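Local coordinates for protein cytolethal distending toxin subunit A (Haemophilus ducreyi, PDB 1SR4) that pairs with CdtC as a lectin-like subunit of a tripartite genotoxin and probably serves to deliver CdtB, the DNase I-like subunit, to host cells, at the interface of chains A and B and the interface of chains A and C. Numbering follows the deposited sequence. Chains: chain A, Cytolethal distending toxin subunit A; chain B, cytolethal distending toxin protein C; chain C, cytolethal distending toxin protein B.

Contact 1: the interface of chains A and B. Residues chain A 146-149, 151, 153, 183, 185, 192; chain B 148, 151, 153-156.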
# COMPACT_ATOMS: atom_id res chain seq x y z
N PRO A 146 1.41 12.38 4.86
CA PRO A 146 2.20 11.95 3.70
C PRO A 146 2.96 13.10 3.06
O PRO A 146 2.50 14.24 3.10
CB PRO A 146 1.15 11.35 2.76
CG PRO A 146 -0.06 12.24 3.03
CD PRO A 146 -0.03 12.38 4.56
N THR A 147 4.13 12.81 2.50
CA THR A 147 4.92 13.83 1.82
C THR A 147 4.84 13.47 0.34
O THR A 147 4.36 12.38 0.00
CB THR A 147 6.40 13.78 2.21
OG1 THR A 147 7.00 12.60 1.68
CG2 THR A 147 6.56 13.80 3.73
N ASP A 148 5.30 14.35 -0.54
CA ASP A 148 5.22 14.01 -1.96
C ASP A 148 6.21 12.96 -2.45
O ASP A 148 6.23 12.64 -3.64
CB ASP A 148 5.29 15.25 -2.84
CG ASP A 148 6.50 16.11 -2.59
OD1 ASP A 148 7.45 15.67 -1.89
OD2 ASP A 148 6.50 17.24 -3.11
N SER A 149 7.02 12.41 -1.56
CA SER A 149 7.95 11.35 -1.97
C SER A 149 7.39 10.01 -1.52
O SER A 149 7.94 8.96 -1.86
CB SER A 149 9.33 11.55 -1.34
OG SER A 149 9.28 11.28 0.05
N ALA A 151 7.06 9.28 1.70
CA ALA A 151 7.51 9.12 3.08
C ALA A 151 6.42 9.79 3.94
O ALA A 151 5.45 10.33 3.40
CB ALA A 151 8.85 9.83 3.27
N VAL A 153 5.49 12.16 7.76
CA VAL A 153 5.95 12.94 8.90
C VAL A 153 5.00 12.48 10.02
O VAL A 153 3.80 12.30 9.78
CB VAL A 153 5.85 14.46 8.62
CG1 VAL A 153 5.87 15.27 9.92
CG2 VAL A 153 7.04 14.86 7.78
N GLY A 183 8.73 19.93 8.34
CA GLY A 183 9.12 18.99 7.30
C GLY A 183 10.57 19.14 6.86
O GLY A 183 10.93 18.83 5.73
N THR A 185 14.47 18.49 6.25
CA THR A 185 15.23 17.30 5.89
C THR A 185 16.71 17.70 5.83
O THR A 185 17.33 17.64 4.79
CB THR A 185 14.80 16.70 4.52
OG1 THR A 185 14.90 17.70 3.50
CG2 THR A 185 13.35 16.17 4.58
N THR A 192 11.35 13.22 8.28
CA THR A 192 10.72 12.23 7.41
C THR A 192 11.10 10.81 7.83
O THR A 192 12.26 10.51 8.14
CB THR A 192 11.07 12.44 5.90
OG1 THR A 192 12.46 12.61 5.74
CG2 THR A 192 10.39 13.69 5.36
N PRO B 148 10.53 4.79 -0.03
CA PRO B 148 10.46 6.13 -0.62
C PRO B 148 11.90 6.57 -0.94
O PRO B 148 12.85 6.17 -0.26
CB PRO B 148 9.81 6.96 0.49
CG PRO B 148 8.90 5.95 1.19
CD PRO B 148 9.81 4.73 1.26
N GLY B 151 16.03 11.74 0.44
CA GLY B 151 16.20 13.14 0.07
C GLY B 151 15.10 14.02 0.63
O GLY B 151 14.39 13.63 1.55
N SER B 153 11.55 16.29 0.71
CA SER B 153 10.19 16.02 0.31
C SER B 153 9.33 17.07 1.01
O SER B 153 9.74 17.67 2.00
CB SER B 153 9.75 14.59 0.69
OG SER B 153 9.56 14.42 2.09
N LYS B 154 8.14 17.30 0.50
CA LYS B 154 7.27 18.29 1.09
C LYS B 154 6.02 17.67 1.66
O LYS B 154 5.40 16.81 1.02
CB LYS B 154 6.92 19.33 0.02
CG LYS B 154 5.70 20.18 0.33
CD LYS B 154 5.35 21.14 -0.82
CE LYS B 154 4.99 20.39 -2.09
NZ LYS B 154 3.78 19.54 -1.91
N ILE B 155 5.66 18.09 2.87
CA ILE B 155 4.43 17.62 3.51
C ILE B 155 3.28 18.03 2.59
O ILE B 155 3.17 19.20 2.20
CB ILE B 155 4.18 18.33 4.86
CG1 ILE B 155 5.31 18.02 5.84
CG2 ILE B 155 2.84 17.87 5.44
CD1 ILE B 155 5.44 16.56 6.09
N LEU B 156 2.40 17.08 2.25
CA LEU B 156 1.26 17.39 1.40
C LEU B 156 0.22 18.19 2.17
O LEU B 156 -0.12 17.85 3.30
CB LEU B 156 0.63 16.09 0.86
CG LEU B 156 1.53 15.24 -0.03
CD1 LEU B 156 0.84 13.93 -0.38
CD2 LEU B 156 1.89 16.02 -1.28
O HOH W 1 11.95 12.99 2.69
O HOH W 2 12.66 18.74 2.65
O HOH W 3 0.16 15.43 4.34
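Main-chain pairing aligns this patch of the CdtA-CdtC interface. An antiparallel bridge joins A:Thr147 to B:Ile155, flanked by two amide-to-carbonyl bonds, B:Leu156 N to A:Pro146 O (3.0 Å, nearly straight) and A:Asp148 N to B:Lys154 O (2.9 Å, more bent), each donor lying in the carbonyl plane. Proline, without an N-H, still offers its carbonyl.

A:Asp148 adds a side-chain grip. With CG in the crowded position between N and carbonyl carbon (chi1 55°), its short carboxylate bends back so that A:Asp148 OD1 accepts from B:Lys154 N at 3.0 Å, met from above the carboxylate plane. B:Lys154, bent at chi3 and chi4, brings NZ to 3.8 Å from A:Asp148 OD2, a longer salt bridge.

Among the hydroxyls, A:Thr147 OG1 accepts from A:Ser149 N and approaches B:Ser153 OG weakly, while one water links B:Ser153 OG, A:Thr192 OG1 and B:Gly151 O. Serine is small enough to enter this pocket, where it loses 90 Å² of surface.

Apolar branches fill the flanks: A:Thr147 CG2 meets B:Ile155 CD1 at 3.8 Å, the B:Ile155 and A:Val153 side chains cross at about a right angle, and B:Leu156 CD2 packs on A:Asp148 CB.

The CdtC segment, near its C-terminus, thus lies along the turn between strands 142-146 and 152-156 of CdtA's ricin-type beta-trefoil.

Contact 2: the interface of chains A and C. Residues chain A 53, 204-206; chain C 28, 73-75.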
# COMPACT_ATOMS: atom_id res chain seq x y z
N LEU A 53 4.15 -21.36 7.87
CA LEU A 53 4.35 -20.12 7.10
C LEU A 53 3.62 -19.07 7.93
O LEU A 53 2.46 -18.76 7.68
CB LEU A 53 3.77 -20.19 5.68
CG LEU A 53 4.53 -19.29 4.69
CD1 LEU A 53 3.90 -19.34 3.31
CD2 LEU A 53 4.51 -17.84 5.18
N ALA A 204 9.43 -16.26 2.15
CA ALA A 204 8.98 -15.96 0.78
C ALA A 204 7.60 -16.57 0.55
O ALA A 204 7.33 -17.71 0.93
CB ALA A 204 9.98 -16.52 -0.24
N VAL A 205 6.73 -15.81 -0.10
CA VAL A 205 5.37 -16.25 -0.36
C VAL A 205 5.04 -16.35 -1.84
O VAL A 205 3.87 -16.43 -2.21
CB VAL A 205 4.33 -15.33 0.32
CG1 VAL A 205 4.48 -15.40 1.81
CG2 VAL A 205 4.52 -13.89 -0.16
N ASN A 206 6.08 -16.36 -2.68
CA ASN A 206 5.92 -16.47 -4.13
C ASN A 206 5.35 -17.84 -4.50
O ASN A 206 5.56 -18.79 -3.73
CB ASN A 206 7.27 -16.27 -4.83
CG ASN A 206 8.38 -17.20 -4.29
OD1 ASN A 206 8.59 -17.31 -3.09
ND2 ASN A 206 9.10 -17.84 -5.21
OXT ASN A 206 4.72 -17.95 -5.57
N ARG C 28 -0.64 -6.42 -2.43
CA ARG C 28 -0.43 -7.53 -1.51
C ARG C 28 -0.38 -7.03 -0.06
O ARG C 28 -0.96 -7.65 0.83
CB ARG C 28 0.87 -8.27 -1.83
CG ARG C 28 0.91 -8.87 -3.23
CD ARG C 28 2.24 -9.59 -3.50
NE ARG C 28 2.26 -10.84 -2.77
CZ ARG C 28 2.15 -12.03 -3.34
NH1 ARG C 28 2.02 -12.15 -4.65
NH2 ARG C 28 2.12 -13.09 -2.57
N LEU C 73 -2.26 -15.28 -2.71
CA LEU C 73 -1.31 -14.37 -2.08
C LEU C 73 -0.26 -15.15 -1.29
O LEU C 73 0.73 -14.58 -0.80
CB LEU C 73 -2.04 -13.41 -1.13
CG LEU C 73 -3.14 -12.52 -1.73
CD1 LEU C 73 -3.92 -11.85 -0.61
CD2 LEU C 73 -2.52 -11.47 -2.65
N GLY C 74 -0.49 -16.45 -1.13
CA GLY C 74 0.46 -17.28 -0.42
C GLY C 74 1.18 -18.22 -1.38
O GLY C 74 1.21 -17.98 -2.60
N THR C 75 1.76 -19.28 -0.83
CA THR C 75 2.49 -20.27 -1.62
C THR C 75 1.54 -21.40 -2.07
O THR C 75 0.38 -21.44 -1.66
CB THR C 75 3.62 -20.90 -0.76
OG1 THR C 75 3.04 -21.60 0.36
CG2 THR C 75 4.56 -19.81 -0.22
O HOH W 4 2.00 -15.59 -3.99
O HOH W 5 1.77 -18.86 -4.98
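A:Val205, the penultimate residue of CdtA, buries 50 Å² against CdtB and is the centre of this small patch. Its CG2 occupies the crowded position between the backbone N and the carbonyl carbon, with CG1 anti to the carbonyl carbon (chi1 -65°). From there A:Val205 CG2 meets the guanidinium of C:Arg28 tip to tip, 3.5 Å from C:Arg28 NH2. A branched aliphatic residue suits the place, since it packs beside the guanidinium and leaves its N-H groups to polar partners.

C:Thr75 follows with 36 Å². Its OG1 sits in the crowded position between N and the carbonyl carbon (chi1 63°), which leaves the methyl CG2 anti to the carbonyl carbon and pointing into CdtA; this rotation gives the apolar branch to packing. C:Thr75 CG2 touches both A:Val205 CA and A:Leu53 CD1, each at 3.6 Å. A:Leu53 comes tip to tip, its CG anti to the backbone N (chi1 -151°).

C:Gly74 contributes backbone. Its carbonyl O lies 3.1 Å from A:Val205 O; as both can only accept, this is a repulsive approach, and the bridging water probably offsets it. This water bonds to both carbonyls and receives an almost straight bond from C:Arg28 NH2 (2.9 Å to the water O), lying in the guanidinium plane at its edge. A second water joins C:Gly74 O, at 2.6 Å, to the terminal carboxylate oxygen OXT of A:Asn206. The positive guanidinium may also ease the crowding of carbonyl dipoles.

The site docks the CdtA C-terminus onto CdtB, largely through packing and water, within the heterotrimeric toxin.

Contact 3: the interface of chains A and C. Residues chain A 58-61, 195-197; chain C 244-246.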
# COMPACT_ATOMS: atom_id res chain seq x y z
N SER A 58 3.50 -10.35 9.54
CA SER A 58 2.81 -9.39 8.68
C SER A 58 2.24 -8.24 9.48
O SER A 58 1.98 -7.16 8.94
CB SER A 58 1.65 -10.06 7.94
OG SER A 58 2.11 -11.10 7.09
N ASN A 59 2.00 -8.47 10.77
CA ASN A 59 1.40 -7.44 11.60
C ASN A 59 2.35 -6.37 12.12
O ASN A 59 1.90 -5.37 12.70
CB ASN A 59 0.66 -8.08 12.77
CG ASN A 59 -0.42 -9.03 12.30
OD1 ASN A 59 -1.23 -8.69 11.44
ND2 ASN A 59 -0.45 -10.24 12.86
N PHE A 60 3.65 -6.55 11.91
CA PHE A 60 4.62 -5.61 12.43
C PHE A 60 5.40 -4.87 11.37
O PHE A 60 5.43 -5.26 10.21
CB PHE A 60 5.56 -6.34 13.38
CG PHE A 60 4.84 -7.00 14.50
CD1 PHE A 60 4.48 -6.27 15.63
CD2 PHE A 60 4.41 -8.31 14.39
CE1 PHE A 60 3.71 -6.84 16.63
CE2 PHE A 60 3.62 -8.90 15.39
CZ PHE A 60 3.28 -8.16 16.51
N MET A 61 6.03 -3.79 11.78
CA MET A 61 6.81 -2.97 10.88
C MET A 61 7.81 -2.15 11.68
O MET A 61 7.86 -2.26 12.91
CB MET A 61 5.86 -2.04 10.11
CG MET A 61 4.82 -1.32 10.99
SD MET A 61 5.45 0.10 11.93
CE MET A 61 5.42 1.35 10.63
N LEU A 195 7.67 3.93 6.29
CA LEU A 195 6.90 2.84 6.87
C LEU A 195 7.61 1.64 6.24
O LEU A 195 7.47 1.39 5.04
CB LEU A 195 5.43 2.96 6.42
CG LEU A 195 4.83 4.29 6.93
CD1 LEU A 195 3.47 4.58 6.33
CD2 LEU A 195 4.75 4.22 8.44
N ALA A 196 8.39 0.92 7.04
CA ALA A 196 9.22 -0.17 6.53
C ALA A 196 8.96 -1.56 7.09
O ALA A 196 8.26 -1.72 8.09
CB ALA A 196 10.74 0.22 6.78
N PRO A 197 9.54 -2.60 6.45
CA PRO A 197 9.33 -3.97 6.94
C PRO A 197 9.96 -4.09 8.32
O PRO A 197 10.92 -3.39 8.64
CB PRO A 197 10.07 -4.84 5.92
CG PRO A 197 10.11 -3.97 4.66
CD PRO A 197 10.38 -2.60 5.25
N LEU C 244 1.32 -0.29 4.97
CA LEU C 244 2.53 -0.11 4.17
C LEU C 244 3.86 -0.56 4.78
O LEU C 244 4.12 -0.37 5.96
CB LEU C 244 2.63 1.36 3.74
CG LEU C 244 1.33 1.97 3.20
CD1 LEU C 244 1.58 3.39 2.73
CD2 LEU C 244 0.80 1.14 2.04
N ARG C 245 4.70 -1.17 3.93
CA ARG C 245 6.04 -1.64 4.32
C ARG C 245 6.97 -1.26 3.16
O ARG C 245 8.12 -1.67 3.12
CB ARG C 245 6.05 -3.15 4.48
CG ARG C 245 4.90 -3.73 5.32
CD ARG C 245 5.07 -3.43 6.78
NE ARG C 245 4.08 -4.14 7.61
CZ ARG C 245 2.95 -3.60 8.07
NH1 ARG C 245 2.65 -2.33 7.80
NH2 ARG C 245 2.13 -4.32 8.82
N SER C 246 6.44 -0.47 2.22
CA SER C 246 7.15 -0.06 1.01
C SER C 246 6.68 1.28 0.49
O SER C 246 5.68 1.83 0.94
CB SER C 246 6.87 -1.06 -0.13
OG SER C 246 7.30 -2.38 0.17
O HOH W 6 4.89 -6.73 7.75
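Polar contacts gather round C:Arg245, which buries 85 Å² against CdtA. C:Arg245 NH2 gives a hydrogen bond to A:Ser58 O at 2.8 Å, the carbonyl lying close to the guanidinium plane and the donor in the carbonyl plane. NE takes a different route: C:Arg245 NE bonds to a water at 2.7 Å, which in turn reaches A:Phe60 O and A:Ser58 O. The direct pair NE and A:Phe60 O is near, but the N-H points away from it towards the water. As the third nitrogen, C:Arg245 NH1 folds back to C:Leu244 O at 3.1 Å, approaching from above that carbonyl plane; this bond within CdtB should limit rotation of the head group. Arginine suits the place because one flat cation can serve carbonyls and water along several edges.

Packing holds the same side chain from other directions. A:Met61 CB sits 3.5 Å above one face of the guanidinium, towards its rim, and lies 3.7 Å from C:Arg245 CD; the two side chains cross at about a right angle. C:Arg245 leaves its backbone with CG anti to the carbonyl carbon (chi1 -48°) and bends at chi2 (-72°), which turns the head group towards A:Ser58. A:Pro197 slides past it in the opposite direction, its rigid ring beside the main chain. Nearby, A:Leu195 CB covers C:Leu244 O at 3.6 Å.

The site fastens CdtB to the CdtA subunit that, with CdtC, is probably required for its delivery.

CdtA bridges two partners through these sites: contact 1 faces CdtC, whereas contacts 2 and 3 both face CdtB. The C-alpha centres of contacts 2 and 3 are about 15 Å apart, those of 1 and 3 about 18 Å, and those of 1 and 2 about 31 Å, so contact 3 lies between the others. No residue is shared, but the C-terminal stretch of CdtA passes from A:Thr192 at the edge of contact 1, through strand 193-196 in contact 3, to its terminus in contact 2. A:Leu53 and residues 58-61 of CdtA tie contacts 2 and 3 together as well.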